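Local coordinates for minor fimbrium subunit Mfa5 (PDB 6TO1), which serves as an accessory subunit of the minor fimbriae, pili that mediate biofilm formation and adhesion to host cells and other oral bacteria, at residues V124-V129 / D398-T403; D227-L232 / G355-T360; G169-L174 / F187-A192; F156-L161 / F193-I198. One frame throughout, in Å; residues are numbered along the deposited sequence. Where two conformers were deposited one is given.

Interaction 1 of 4, residues V124-V129 / D398-T403; sequences VPVDVV and DNIAQT
V124 meets Q402 through one straight backbone hydrogen bond: V124 N donates to Q402 O at 2.9 Å, with 173° at the hydrogen. The donor is tilted 26° from the carbonyl plane. V124 CG2, set anti to the carbonyl carbon, comes 3.8 Å from the same Q402 O. A water bridges V124 O and Q402 N, accepting from the latter at 2.8 Å; its bond to V124 O competes with other acceptors. From V126 onward the contact is apolar. V126 divides its two methyls: CG1, between the backbone N and the carbonyl carbon (chi1 48°), lies 4.1 Å from A401 CB, while CG2 lies 4.2 Å from I400 CG1. D127 points away from 398-403 and pairs with R171 in a salt bridge. V128 CG2 reaches the same I400 CG1 at 4.2 Å, so that both valines, on one strand face, share that methylene from the same side. The contact lays the segment that follows helix 390-395 across the start of strand 126-133, a central strand of the von Willebrand factor A sheet, flanked by strands 170-177 and 227-234; I400 also touches H229, and A401 touches V170.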
loop_
_atom_site.group_PDB
_atom_site.type_symbol
_atom_site.label_atom_id
_atom_site.label_comp_id
_atom_site.label_asym_id
_atom_site.label_seq_id
_atom_site.Cartn_x
_atom_site.Cartn_y
_atom_site.Cartn_z
ATOM N N VAL A 124 -7.683 1.536 -6.441
ATOM C CA VAL A 124 -7.687 2.798 -7.183
ATOM C C VAL A 124 -9.103 3.034 -7.708
ATOM O O VAL A 124 -9.611 2.178 -8.428
ATOM C CB VAL A 124 -6.657 2.756 -8.317
ATOM C CG1 VAL A 124 -6.738 4.029 -9.165
ATOM C CG2 VAL A 124 -5.246 2.563 -7.767
ATOM N N PRO A 125 -9.770 4.144 -7.385
ATOM C CA PRO A 125 -11.142 4.341 -7.899
ATOM C C PRO A 125 -11.196 4.367 -9.421
ATOM O O PRO A 125 -10.343 4.953 -10.097
ATOM C CB PRO A 125 -11.572 5.687 -7.298
ATOM C CG PRO A 125 -10.758 5.760 -5.997
ATOM C CD PRO A 125 -9.409 5.185 -6.398
ATOM N N VAL A 126 -12.201 3.696 -9.957
ATOM C CA VAL A 126 -12.336 3.541 -11.400
ATOM C C VAL A 126 -13.815 3.638 -11.729
ATOM O O VAL A 126 -14.650 3.008 -11.069
ATOM C CB VAL A 126 -11.743 2.211 -11.898
ATOM C CG1 VAL A 126 -12.235 1.030 -11.030
ATOM C CG2 VAL A 126 -12.061 1.972 -13.378
ATOM N N ASP A 127 -14.142 4.466 -12.711
ATOM C CA ASP A 127 -15.500 4.604 -13.202
ATOM C C ASP A 127 -15.540 4.103 -14.639
ATOM O O ASP A 127 -14.611 4.351 -15.413
ATOM C CB ASP A 127 -15.986 6.060 -13.145
ATOM C CG ASP A 127 -16.456 6.470 -11.762
ATOM O OD1 ASP A 127 -16.844 5.590 -10.963
ATOM O OD2 ASP A 127 -16.440 7.692 -11.481
ATOM N N VAL A 128 -16.615 3.397 -14.977
ATOM C CA VAL A 128 -16.794 2.743 -16.273
ATOM C C VAL A 128 -18.142 3.155 -16.828
ATOM O O VAL A 128 -19.142 3.131 -16.101
ATOM C CB VAL A 128 -16.740 1.206 -16.146
ATOM C CG1 VAL A 128 -16.960 0.536 -17.491
ATOM C CG2 VAL A 128 -15.441 0.778 -15.485
ATOM N N VAL A 129 -18.179 3.520 -18.105
ATOM C CA VAL A 129 -19.438 3.711 -18.809
ATOM C C VAL A 129 -19.514 2.669 -19.907
ATOM O O VAL A 129 -18.682 2.659 -20.824
ATOM C CB VAL A 129 -19.600 5.113 -19.428
ATOM C CG1 VAL A 129 -21.024 5.200 -20.034
ATOM C CG2 VAL A 129 -19.361 6.200 -18.417
ATOM N N ASP A 398 -11.057 -8.669 -16.473
ATOM C CA ASP A 398 -10.866 -9.507 -15.291
ATOM C C ASP A 398 -10.523 -8.677 -14.058
ATOM O O ASP A 398 -11.008 -8.964 -12.956
ATOM C CB ASP A 398 -9.760 -10.534 -15.549
ATOM C CG ASP A 398 -10.286 -11.846 -16.097
ATOM O OD1 ASP A 398 -11.519 -12.062 -16.077
ATOM O OD2 ASP A 398 -9.454 -12.667 -16.554
ATOM N N ASN A 399 -9.666 -7.666 -14.207
ATOM C CA ASN A 399 -9.254 -6.828 -13.075
ATOM C C ASN A 399 -9.316 -5.370 -13.510
ATOM O O ASN A 399 -8.294 -4.748 -13.806
ATOM C CB ASN A 399 -7.866 -7.203 -12.587
ATOM C CG ASN A 399 -7.827 -8.574 -11.974
ATOM O OD1 ASN A 399 -7.460 -9.545 -12.635
ATOM N ND2 ASN A 399 -8.223 -8.673 -10.708
ATOM N N ILE A 400 -10.530 -4.822 -13.556
ATOM C CA ILE A 400 -10.651 -3.436 -13.971
ATOM C C ILE A 400 -10.093 -2.513 -12.905
ATOM O O ILE A 400 -9.639 -1.403 -13.208
ATOM C CB ILE A 400 -12.112 -3.098 -14.302
ATOM C CG1 ILE A 400 -12.161 -1.802 -15.123
ATOM C CG2 ILE A 400 -12.949 -2.955 -13.064
ATOM C CD1 ILE A 400 -11.588 -1.977 -16.553
ATOM N N ALA A 401 -10.105 -2.949 -11.650
ATOM C CA ALA A 401 -9.672 -2.124 -10.541
ATOM C C ALA A 401 -8.241 -2.491 -10.185
ATOM O O ALA A 401 -7.940 -3.658 -9.931
ATOM C CB ALA A 401 -10.571 -2.311 -9.318
ATOM N N GLN A 402 -7.367 -1.497 -10.215
ATOM C CA GLN A 402 -5.996 -1.655 -9.769
ATOM C C GLN A 402 -5.921 -1.596 -8.249
ATOM O O GLN A 402 -6.708 -0.918 -7.588
ATOM C CB GLN A 402 -5.126 -0.548 -10.371
ATOM C CG GLN A 402 -3.672 -0.596 -9.938
ATOM C CD GLN A 402 -2.851 0.591 -10.423
ATOM O OE1 GLN A 402 -3.371 1.561 -10.994
ATOM N NE2 GLN A 402 -1.554 0.510 -10.202
ATOM N N THR A 403 -4.941 -2.295 -7.698
ATOM C CA THR A 403 -4.537 -2.104 -6.315
ATOM C C THR A 403 -3.072 -1.691 -6.310
ATOM O O THR A 403 -2.279 -2.167 -7.136
ATOM C CB THR A 403 -4.736 -3.362 -5.478
ATOM O OG1 THR A 403 -3.990 -4.425 -6.058
ATOM C CG2 THR A 403 -6.210 -3.733 -5.426
HETATM O O HOH W 1 -8.426 1.042 -10.864
#

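Interaction 2 of 4, residues D227-L232 / G355-T360; sequences DKHIIL and GYTIHT
H229 and H359 project from the same face of two neighbouring parallel strands and meet rim to rim, with ring planes 29° apart. H229 ND1 and H359 NE2 are hydrogen-bonded at 2.8 Å, each near the plane of the other ring, and either nitrogen could be the donor. Whichever ring accepts must lack a proton at that nitrogen; the bond does not fix the state of the donor ring. T357, on the same face, runs side by side with H229, its CB 3.7 Å from H229 ND1. On the face of I230 and I358, those two side chains point the same way; chi1 (-42°) sets I358 CG1 beside the backbone N, and chi2 (-61°) then turns CD1 back to 3.9 Å from I230 CB. At the strand entrance K228 and Y356 cross at a slant, K228 CD 3.5 Å from Y356 CE1, and a water links K228 NZ with Y356 OH. The backbone between the two faces forms a parallel ladder: I230 N donates to T357 O at 2.8 Å and H359 N to I230 O at 2.9 Å. G355, whose positive phi ends helix 340-353 in a Schellman motif, leads into strand 357-362. In the central, mostly parallel von Willebrand factor A sheet, strand 227-234 lies between strands 126-133 and 357-362; A351 of helix 340-353 and M220 of helix 209-220 pack on the I230 face, I400 and F397 on the histidine face.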
loop_
_atom_site.group_PDB
_atom_site.type_symbol
_atom_site.label_atom_id
_atom_site.label_comp_id
_atom_site.label_asym_id
_atom_site.label_seq_id
_atom_site.Cartn_x
_atom_site.Cartn_y
_atom_site.Cartn_z
ATOM N N ASP A 227 -9.105 6.210 -12.653
ATOM C CA ASP A 227 -9.215 5.531 -13.935
ATOM C C ASP A 227 -10.623 5.713 -14.470
ATOM O O ASP A 227 -11.596 5.559 -13.726
ATOM C CB ASP A 227 -8.960 4.040 -13.824
ATOM C CG ASP A 227 -7.537 3.712 -13.453
ATOM O OD1 ASP A 227 -6.661 4.565 -13.652
ATOM O OD2 ASP A 227 -7.324 2.587 -12.977
ATOM N N LYS A 228 -10.730 5.958 -15.773
ATOM C CA LYS A 228 -12.014 6.226 -16.414
ATOM C C LYS A 228 -12.048 5.467 -17.727
ATOM O O LYS A 228 -11.199 5.699 -18.607
ATOM C CB LYS A 228 -12.211 7.732 -16.634
ATOM C CG LYS A 228 -12.295 8.551 -15.366
ATOM C CD LYS A 228 -12.335 10.049 -15.643
ATOM C CE LYS A 228 -12.131 10.860 -14.362
ATOM N NZ LYS A 228 -11.895 12.300 -14.660
ATOM N N HIS A 229 -13.005 4.544 -17.849
ATOM C CA HIS A 229 -13.124 3.669 -19.005
ATOM C C HIS A 229 -14.485 3.809 -19.675
ATOM O O HIS A 229 -15.510 3.902 -19.001
ATOM C CB HIS A 229 -12.972 2.183 -18.627
ATOM C CG HIS A 229 -11.677 1.839 -17.968
ATOM N ND1 HIS A 229 -10.619 1.283 -18.656
ATOM C CD2 HIS A 229 -11.271 1.959 -16.685
ATOM C CE1 HIS A 229 -9.623 1.049 -17.818
ATOM N NE2 HIS A 229 -9.990 1.466 -16.617
ATOM N N ILE A 230 -14.483 3.804 -21.003
ATOM C CA ILE A 230 -15.689 3.638 -21.810
ATOM C C ILE A 230 -15.557 2.328 -22.562
ATOM O O ILE A 230 -14.535 2.088 -23.214
ATOM C CB ILE A 230 -15.901 4.809 -22.783
ATOM C CG1 ILE A 230 -16.088 6.090 -21.981
ATOM C CG2 ILE A 230 -17.051 4.519 -23.741
ATOM C CD1 ILE A 230 -16.075 7.372 -22.849
ATOM N N ILE A 231 -16.580 1.482 -22.462
ATOM C CA ILE A 231 -16.628 0.215 -23.186
ATOM C C ILE A 231 -17.749 0.291 -24.218
ATOM O O ILE A 231 -18.924 0.349 -23.853
ATOM C CB ILE A 231 -16.859 -0.980 -22.237
ATOM C CG1 ILE A 231 -15.757 -1.080 -21.193
ATOM C CG2 ILE A 231 -17.018 -2.295 -23.040
ATOM C CD1 ILE A 231 -16.170 -1.965 -19.960
ATOM N N LEU A 232 -17.399 0.212 -25.503
ATOM C CA LEU A 232 -18.374 0.256 -26.582
ATOM C C LEU A 232 -18.565 -1.136 -27.150
ATOM O O LEU A 232 -17.607 -1.771 -27.589
ATOM C CB LEU A 232 -17.921 1.216 -27.692
ATOM C CG LEU A 232 -18.763 1.308 -28.942
ATOM C CD1 LEU A 232 -20.146 1.878 -28.666
ATOM C CD2 LEU A 232 -17.988 2.158 -29.980
ATOM N N GLY A 355 -8.584 12.044 -21.245
ATOM C CA GLY A 355 -7.950 11.009 -20.460
ATOM C C GLY A 355 -8.723 9.719 -20.280
ATOM O O GLY A 355 -8.357 8.922 -19.412
ATOM N N TYR A 356 -9.775 9.478 -21.046
ATOM C CA TYR A 356 -10.544 8.261 -20.866
ATOM C C TYR A 356 -9.950 7.134 -21.708
ATOM O O TYR A 356 -9.478 7.360 -22.822
ATOM C CB TYR A 356 -12.008 8.464 -21.253
ATOM C CG TYR A 356 -12.684 9.676 -20.633
ATOM C CD1 TYR A 356 -12.214 10.239 -19.448
ATOM C CD2 TYR A 356 -13.773 10.263 -21.241
ATOM C CE1 TYR A 356 -12.826 11.345 -18.879
ATOM C CE2 TYR A 356 -14.397 11.367 -20.677
ATOM C CZ TYR A 356 -13.897 11.916 -19.504
ATOM O OH TYR A 356 -14.487 13.002 -18.929
ATOM N N THR A 357 -9.995 5.913 -21.174
ATOM C CA THR A 357 -9.583 4.713 -21.891
ATOM C C THR A 357 -10.791 4.150 -22.627
ATOM O O THR A 357 -11.866 4.010 -22.041
ATOM C CB THR A 357 -9.021 3.678 -20.912
ATOM O OG1 THR A 357 -7.873 4.231 -20.274
ATOM C CG2 THR A 357 -8.625 2.415 -21.627
ATOM N N ILE A 358 -10.611 3.824 -23.900
ATOM C CA ILE A 358 -11.711 3.353 -24.728
ATOM C C ILE A 358 -11.450 1.918 -25.133
ATOM O O ILE A 358 -10.455 1.633 -25.811
ATOM C CB ILE A 358 -11.919 4.208 -25.996
ATOM C CG1 ILE A 358 -11.774 5.674 -25.654
ATOM C CG2 ILE A 358 -13.253 3.848 -26.626
ATOM C CD1 ILE A 358 -12.741 6.188 -24.655
ATOM N N HIS A 359 -12.398 1.041 -24.799
ATOM C CA HIS A 359 -12.423 -0.343 -25.236
ATOM C C HIS A 359 -13.559 -0.540 -26.230
ATOM O O HIS A 359 -14.667 -0.028 -26.021
ATOM C CB HIS A 359 -12.664 -1.292 -24.068
ATOM C CG HIS A 359 -11.840 -0.995 -22.863
ATOM N ND1 HIS A 359 -10.729 -1.741 -22.530
ATOM C CD2 HIS A 359 -11.965 -0.047 -21.907
ATOM C CE1 HIS A 359 -10.200 -1.251 -21.423
ATOM N NE2 HIS A 359 -10.937 -0.232 -21.018
ATOM N N THR A 360 -13.310 -1.289 -27.292
ATOM C CA THR A 360 -14.383 -1.581 -28.229
ATOM C C THR A 360 -14.443 -3.085 -28.437
ATOM O O THR A 360 -13.427 -3.774 -28.461
ATOM C CB THR A 360 -14.211 -0.875 -29.586
ATOM O OG1 THR A 360 -12.946 -1.248 -30.141
ATOM C CG2 THR A 360 -14.267 0.619 -29.424
HETATM O O HOH W 2 -14.176 13.344 -16.060
HETATM O O HOH W 3 -8.371 6.619 -17.633
#

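Interaction 3 of 4, residues G169-L174 / F187-A192; sequences GVRIAL and FTKDTA
K189 NZ is held by two backbone carbonyls: it donates to V170 O at 2.8 Å, standing 49° out of that carbonyl plane, and to T167 O. A water that accepts from G169 N adds a weak third link. The lysine, bent at its last torsion, thus gathers carbonyls at the edge of the von Willebrand factor A sheet, where the chain leaves strand 181-186 for helix 191-199. Next to it, I172 and T188 form an antiparallel hydrogen-bonded pair. I172 N to T188 O is nearly straight, whereas the return bond, T188 N to I172 O, is bent to 141°, in keeping with the chain turning a corner at F187. T188 OG1 then accepts from D190 N at 3.0 Å, an ST turn, and D190 takes the N-cap position of helix 191-199, its OD1 accepting from F193 N. Alongside the lysine, R171 and F187 cross at about a right angle with guanidinium and ring planes only 20° apart. R171 NH2, which forms a salt bridge with D127, comes 3.4 Å from F187 CD2, and A173 CB lies 3.6 Å from F187 CD1. F187 CB itself sits over the centre of the guanidinium, 3.4 Å above its plane.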
loop_
_atom_site.group_PDB
_atom_site.type_symbol
_atom_site.label_atom_id
_atom_site.label_comp_id
_atom_site.label_asym_id
_atom_site.label_seq_id
_atom_site.Cartn_x
_atom_site.Cartn_y
_atom_site.Cartn_z
ATOM N N GLY A 169 -14.389 0.768 -4.889
ATOM C CA GLY A 169 -13.676 1.513 -5.897
ATOM C C GLY A 169 -14.315 1.604 -7.266
ATOM O O GLY A 169 -13.954 2.510 -8.024
ATOM N N VAL A 170 -15.237 0.710 -7.610
ATOM C CA VAL A 170 -15.727 0.561 -8.980
ATOM C C VAL A 170 -17.156 1.078 -9.049
ATOM O O VAL A 170 -17.966 0.735 -8.192
ATOM C CB VAL A 170 -15.688 -0.909 -9.435
ATOM C CG1 VAL A 170 -16.258 -1.045 -10.881
ATOM C CG2 VAL A 170 -14.293 -1.474 -9.335
ATOM N N ARG A 171 -17.473 1.894 -10.077
ATOM C CA ARG A 171 -18.855 2.182 -10.434
ATOM C C ARG A 171 -19.057 1.986 -11.940
ATOM O O ARG A 171 -18.124 2.152 -12.732
ATOM C CB ARG A 171 -19.293 3.618 -10.070
ATOM C CG ARG A 171 -19.201 3.961 -8.586
ATOM C CD ARG A 171 -19.709 5.373 -8.308
ATOM N NE ARG A 171 -19.051 6.374 -9.146
ATOM C CZ ARG A 171 -19.486 7.624 -9.274
ATOM N NH1 ARG A 171 -20.560 8.020 -8.607
ATOM N NH2 ARG A 171 -18.867 8.473 -10.069
ATOM N N ILE A 172 -20.281 1.651 -12.330
ATOM C CA ILE A 172 -20.621 1.420 -13.730
ATOM C C ILE A 172 -21.860 2.233 -14.070
ATOM O O ILE A 172 -22.850 2.195 -13.337
ATOM C CB ILE A 172 -20.870 -0.068 -14.034
ATOM C CG1 ILE A 172 -19.648 -0.935 -13.756
ATOM C CG2 ILE A 172 -21.217 -0.246 -15.523
ATOM C CD1 ILE A 172 -19.915 -2.434 -13.920
ATOM N N ALA A 173 -21.806 2.960 -15.181
ATOM C CA ALA A 173 -22.950 3.610 -15.800
ATOM C C ALA A 173 -23.247 2.915 -17.131
ATOM O O ALA A 173 -22.412 2.181 -17.681
ATOM C CB ALA A 173 -22.689 5.099 -16.027
ATOM N N LEU A 174 -24.467 3.128 -17.626
ATOM C CA LEU A 174 -24.947 2.358 -18.760
ATOM C C LEU A 174 -25.699 3.225 -19.753
ATOM O O LEU A 174 -26.644 3.933 -19.387
ATOM C CB LEU A 174 -25.838 1.203 -18.277
ATOM C CG LEU A 174 -26.366 0.282 -19.370
ATOM C CD1 LEU A 174 -25.226 -0.473 -20.069
ATOM C CD2 LEU A 174 -27.414 -0.682 -18.771
ATOM N N PHE A 187 -23.890 6.381 -12.770
ATOM C CA PHE A 187 -22.917 5.553 -12.069
ATOM C C PHE A 187 -23.551 4.837 -10.875
ATOM O O PHE A 187 -24.229 5.459 -10.049
ATOM C CB PHE A 187 -21.766 6.424 -11.615
ATOM C CG PHE A 187 -20.850 6.851 -12.721
ATOM C CD1 PHE A 187 -20.195 5.925 -13.496
ATOM C CD2 PHE A 187 -20.639 8.205 -12.963
ATOM C CE1 PHE A 187 -19.326 6.326 -14.504
ATOM C CE2 PHE A 187 -19.777 8.615 -13.961
ATOM C CZ PHE A 187 -19.120 7.680 -14.724
ATOM N N THR A 188 -23.327 3.530 -10.783
ATOM C CA THR A 188 -23.923 2.753 -9.702
ATOM C C THR A 188 -23.104 1.499 -9.448
ATOM O O THR A 188 -22.261 1.106 -10.258
ATOM C CB THR A 188 -25.391 2.409 -10.018
ATOM O OG1 THR A 188 -26.000 1.724 -8.924
ATOM C CG2 THR A 188 -25.517 1.507 -11.224
ATOM N N LYS A 189 -23.335 0.897 -8.280
ATOM C CA LYS A 189 -22.807 -0.430 -7.963
ATOM C C LYS A 189 -23.920 -1.480 -7.914
ATOM O O LYS A 189 -23.658 -2.647 -7.583
ATOM C CB LYS A 189 -22.040 -0.422 -6.639
ATOM C CG LYS A 189 -20.827 0.479 -6.577
ATOM C CD LYS A 189 -20.303 0.628 -5.141
ATOM C CE LYS A 189 -19.338 1.773 -4.991
ATOM N NZ LYS A 189 -17.976 1.481 -5.526
ATOM N N ASP A 190 -25.137 -1.107 -8.301
ATOM C CA ASP A 190 -26.312 -1.974 -8.240
ATOM C C ASP A 190 -26.346 -2.909 -9.446
ATOM O O ASP A 190 -26.968 -2.617 -10.474
ATOM C CB ASP A 190 -27.566 -1.109 -8.144
ATOM C CG ASP A 190 -28.839 -1.913 -7.914
ATOM O OD1 ASP A 190 -28.832 -3.137 -8.127
ATOM O OD2 ASP A 190 -29.861 -1.293 -7.566
ATOM N N THR A 191 -25.718 -4.078 -9.282
ATOM C CA THR A 191 -25.587 -5.030 -10.381
ATOM C C THR A 191 -26.944 -5.519 -10.869
ATOM O O THR A 191 -27.140 -5.704 -12.072
ATOM C CB THR A 191 -24.719 -6.214 -9.970
ATOM O OG1 THR A 191 -25.319 -6.893 -8.853
ATOM C CG2 THR A 191 -23.344 -5.746 -9.583
ATOM N N ALA A 192 -27.914 -5.708 -9.968
ATOM C CA ALA A 192 -29.214 -6.203 -10.421
ATOM C C ALA A 192 -29.938 -5.173 -11.286
ATOM O O ALA A 192 -30.610 -5.528 -12.259
ATOM C CB ALA A 192 -30.090 -6.575 -9.221
HETATM O O HOH W 4 -15.946 2.190 -3.011
#

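Interaction 4 of 4, residues F156-L161 / F193-I198; sequences FVKKML and FLCQKI
V157 carries CG1 anti to the backbone N (chi1 166°) and CG2 anti to the carbonyl carbon, a setting that offers one methyl to each end of the facing helix segment. The partners answer with like torsions: L194 CG, C195 SG and I198 CG1 all stand anti to their own carbonyl carbons, with L194 CD1 and I198 CD1 carried outward by extended second torsions. V157 CG1 therefore lies 3.9 Å from L194 CD1, the two side chains crossing at a slant, and 4.0 Å from C195 SG. V157 and I198 reach toward each other tip to tip, CG2 to CD1 at 3.9 Å. One turn after V157, L161 crosses L194 at about a right angle, and L161 CD1 comes 3.9 Å from the same L194 CD1, which is thus shared by two residues. At the outer border the extended chain of K158 passes the thiol, its CE 4.0 Å from C195 SG. The axes of helices 143-160 and 191-199 are nearly antiparallel over these segments, at 166°, and 10.3 Å apart at closest approach, a separation bridged largely by methyl groups near the side-chain ends. Both helices lie side by side on one face of the von Willebrand factor A sheet, L161 on V170 and I172, and I198 on L174 of strand 170-177. No hydrogen bond or salt bridge joins the two segments: methyl groups, one sulfur and a lysine methylene make up the contact, which implies that cohesion rests here on dispersion and apolar burial.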
loop_
_atom_site.group_PDB
_atom_site.type_symbol
_atom_site.label_atom_id
_atom_site.label_comp_id
_atom_site.label_asym_id
_atom_site.label_seq_id
_atom_site.Cartn_x
_atom_site.Cartn_y
_atom_site.Cartn_z
ATOM N N PHE A 156 -19.921 -8.887 -17.834
ATOM C CA PHE A 156 -18.964 -7.826 -17.540
ATOM C C PHE A 156 -19.351 -7.075 -16.266
ATOM O O PHE A 156 -18.498 -6.766 -15.424
ATOM C CB PHE A 156 -18.880 -6.828 -18.714
ATOM C CG PHE A 156 -18.439 -7.430 -20.020
ATOM C CD1 PHE A 156 -17.672 -8.583 -20.055
ATOM C CD2 PHE A 156 -18.777 -6.824 -21.216
ATOM C CE1 PHE A 156 -17.264 -9.120 -21.264
ATOM C CE2 PHE A 156 -18.370 -7.360 -22.432
ATOM C CZ PHE A 156 -17.625 -8.513 -22.459
ATOM N N VAL A 157 -20.636 -6.728 -16.132
ATOM C CA VAL A 157 -21.090 -6.038 -14.926
ATOM C C VAL A 157 -20.728 -6.849 -13.688
ATOM O O VAL A 157 -20.151 -6.330 -12.728
ATOM C CB VAL A 157 -22.601 -5.765 -14.997
ATOM C CG1 VAL A 157 -23.136 -5.380 -13.641
ATOM C CG2 VAL A 157 -22.884 -4.670 -16.048
ATOM N N LYS A 158 -21.058 -8.131 -13.698
ATOM C CA LYS A 158 -20.816 -8.967 -12.527
ATOM C C LYS A 158 -19.337 -9.172 -12.253
ATOM O O LYS A 158 -18.939 -9.278 -11.094
ATOM C CB LYS A 158 -21.504 -10.310 -12.726
ATOM C CG LYS A 158 -23.013 -10.193 -12.802
ATOM C CD LYS A 158 -23.636 -11.537 -13.141
ATOM C CE LYS A 158 -25.137 -11.440 -13.322
ATOM N NZ LYS A 158 -25.684 -12.693 -13.928
ATOM N N LYS A 159 -18.514 -9.233 -13.299
ATOM C CA LYS A 159 -17.076 -9.358 -13.123
ATOM C C LYS A 159 -16.464 -8.100 -12.525
ATOM O O LYS A 159 -15.561 -8.178 -11.681
ATOM C CB LYS A 159 -16.449 -9.695 -14.481
ATOM C CG LYS A 159 -15.044 -10.191 -14.417
ATOM C CD LYS A 159 -14.526 -10.442 -15.819
ATOM C CE LYS A 159 -14.827 -11.852 -16.290
ATOM N NZ LYS A 159 -14.209 -12.077 -17.634
ATOM N N MET A 160 -16.940 -6.927 -12.922
ATOM C CA MET A 160 -16.373 -5.689 -12.397
ATOM C C MET A 160 -16.978 -5.296 -11.060
ATOM O O MET A 160 -16.352 -4.536 -10.325
ATOM C CB MET A 160 -16.528 -4.601 -13.463
ATOM C CG MET A 160 -15.629 -4.864 -14.695
ATOM S SD MET A 160 -15.762 -3.366 -15.843
ATOM C CE MET A 160 -16.997 -3.376 -16.511
ATOM N N LEU A 161 -18.159 -5.798 -10.724
ATOM C CA LEU A 161 -18.793 -5.513 -9.442
ATOM C C LEU A 161 -19.029 -6.824 -8.697
ATOM O O LEU A 161 -20.171 -7.201 -8.415
ATOM C CB LEU A 161 -20.096 -4.758 -9.650
ATOM C CG LEU A 161 -19.996 -3.321 -10.157
ATOM C CD1 LEU A 161 -21.378 -2.811 -10.593
ATOM C CD2 LEU A 161 -19.385 -2.419 -9.107
ATOM N N PHE A 193 -29.846 -3.900 -10.917
ATOM C CA PHE A 193 -30.417 -2.834 -11.718
ATOM C C PHE A 193 -29.750 -2.780 -13.092
ATOM O O PHE A 193 -30.424 -2.717 -14.118
ATOM C CB PHE A 193 -30.254 -1.500 -10.980
ATOM C CG PHE A 193 -30.884 -0.338 -11.679
ATOM C CD1 PHE A 193 -32.237 -0.086 -11.569
ATOM C CD2 PHE A 193 -30.117 0.490 -12.488
ATOM C CE1 PHE A 193 -32.808 0.972 -12.243
ATOM C CE2 PHE A 193 -30.679 1.539 -13.161
ATOM C CZ PHE A 193 -32.025 1.800 -13.034
ATOM N N LEU A 194 -28.421 -2.783 -13.122
ATOM C CA LEU A 194 -27.719 -2.707 -14.396
ATOM C C LEU A 194 -28.077 -3.887 -15.290
ATOM O O LEU A 194 -28.350 -3.717 -16.485
ATOM C CB LEU A 194 -26.210 -2.662 -14.134
ATOM C CG LEU A 194 -25.623 -1.368 -13.547
ATOM C CD1 LEU A 194 -24.208 -1.664 -13.038
ATOM C CD2 LEU A 194 -25.636 -0.239 -14.561
ATOM N N CYS A 195 -28.122 -5.095 -14.724
ATOM C CA CYS A 195 -28.363 -6.267 -15.554
ATOM C C CYS A 195 -29.785 -6.284 -16.077
ATOM O O CYS A 195 -30.027 -6.749 -17.194
ATOM C CB CYS A 195 -28.046 -7.542 -14.777
ATOM S SG CYS A 195 -26.259 -7.800 -14.530
ATOM N N GLN A 196 -30.729 -5.757 -15.302
ATOM C CA GLN A 196 -32.105 -5.660 -15.760
ATOM C C GLN A 196 -32.211 -4.723 -16.957
ATOM O O GLN A 196 -32.924 -5.016 -17.921
ATOM C CB GLN A 196 -32.982 -5.202 -14.593
ATOM C CG GLN A 196 -34.455 -5.393 -14.813
ATOM C CD GLN A 196 -35.016 -4.342 -15.741
ATOM O OE1 GLN A 196 -34.795 -3.147 -15.538
ATOM N NE2 GLN A 196 -35.731 -4.778 -16.778
ATOM N N LYS A 197 -31.484 -3.605 -16.930
ATOM C CA LYS A 197 -31.527 -2.696 -18.069
ATOM C C LYS A 197 -30.901 -3.327 -19.306
ATOM O O LYS A 197 -31.379 -3.117 -20.428
ATOM C CB LYS A 197 -30.826 -1.390 -17.715
ATOM C CG LYS A 197 -31.500 -0.603 -16.613
ATOM C CD LYS A 197 -32.857 -0.118 -17.055
ATOM C CE LYS A 197 -33.490 0.787 -16.000
ATOM N NZ LYS A 197 -34.853 1.207 -16.422
ATOM N N ILE A 198 -29.827 -4.105 -19.124
ATOM C CA ILE A 198 -29.191 -4.775 -20.254
ATOM C C ILE A 198 -30.128 -5.811 -20.851
ATOM O O ILE A 198 -30.225 -5.951 -22.079
ATOM C CB ILE A 198 -27.855 -5.397 -19.808
ATOM C CG1 ILE A 198 -26.882 -4.306 -19.359
ATOM C CG2 ILE A 198 -27.293 -6.268 -20.904
ATOM C CD1 ILE A 198 -25.611 -4.845 -18.771
#

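In the fold
From the N terminus, strand 126-133 enters the von Willebrand factor A sheet, and interaction 1 closes the longest loop, returning at 398-403 after 268 intervening residues. The other three contacts nest inside it. Interaction 4 joins helix 143-160 to helix 191-199, and interaction 3, nested within interaction 4, ties strand 170-177 to the turn leading into that second helix; their centres lie about 7 Å apart. Interaction 2 opens after both have closed and pairs strands 227-234 and 357-362. No contacts cross. Interaction 1 touches all the others, lying on the strand between 170-177 and 227-234, while interactions 2 and 3 do not touch.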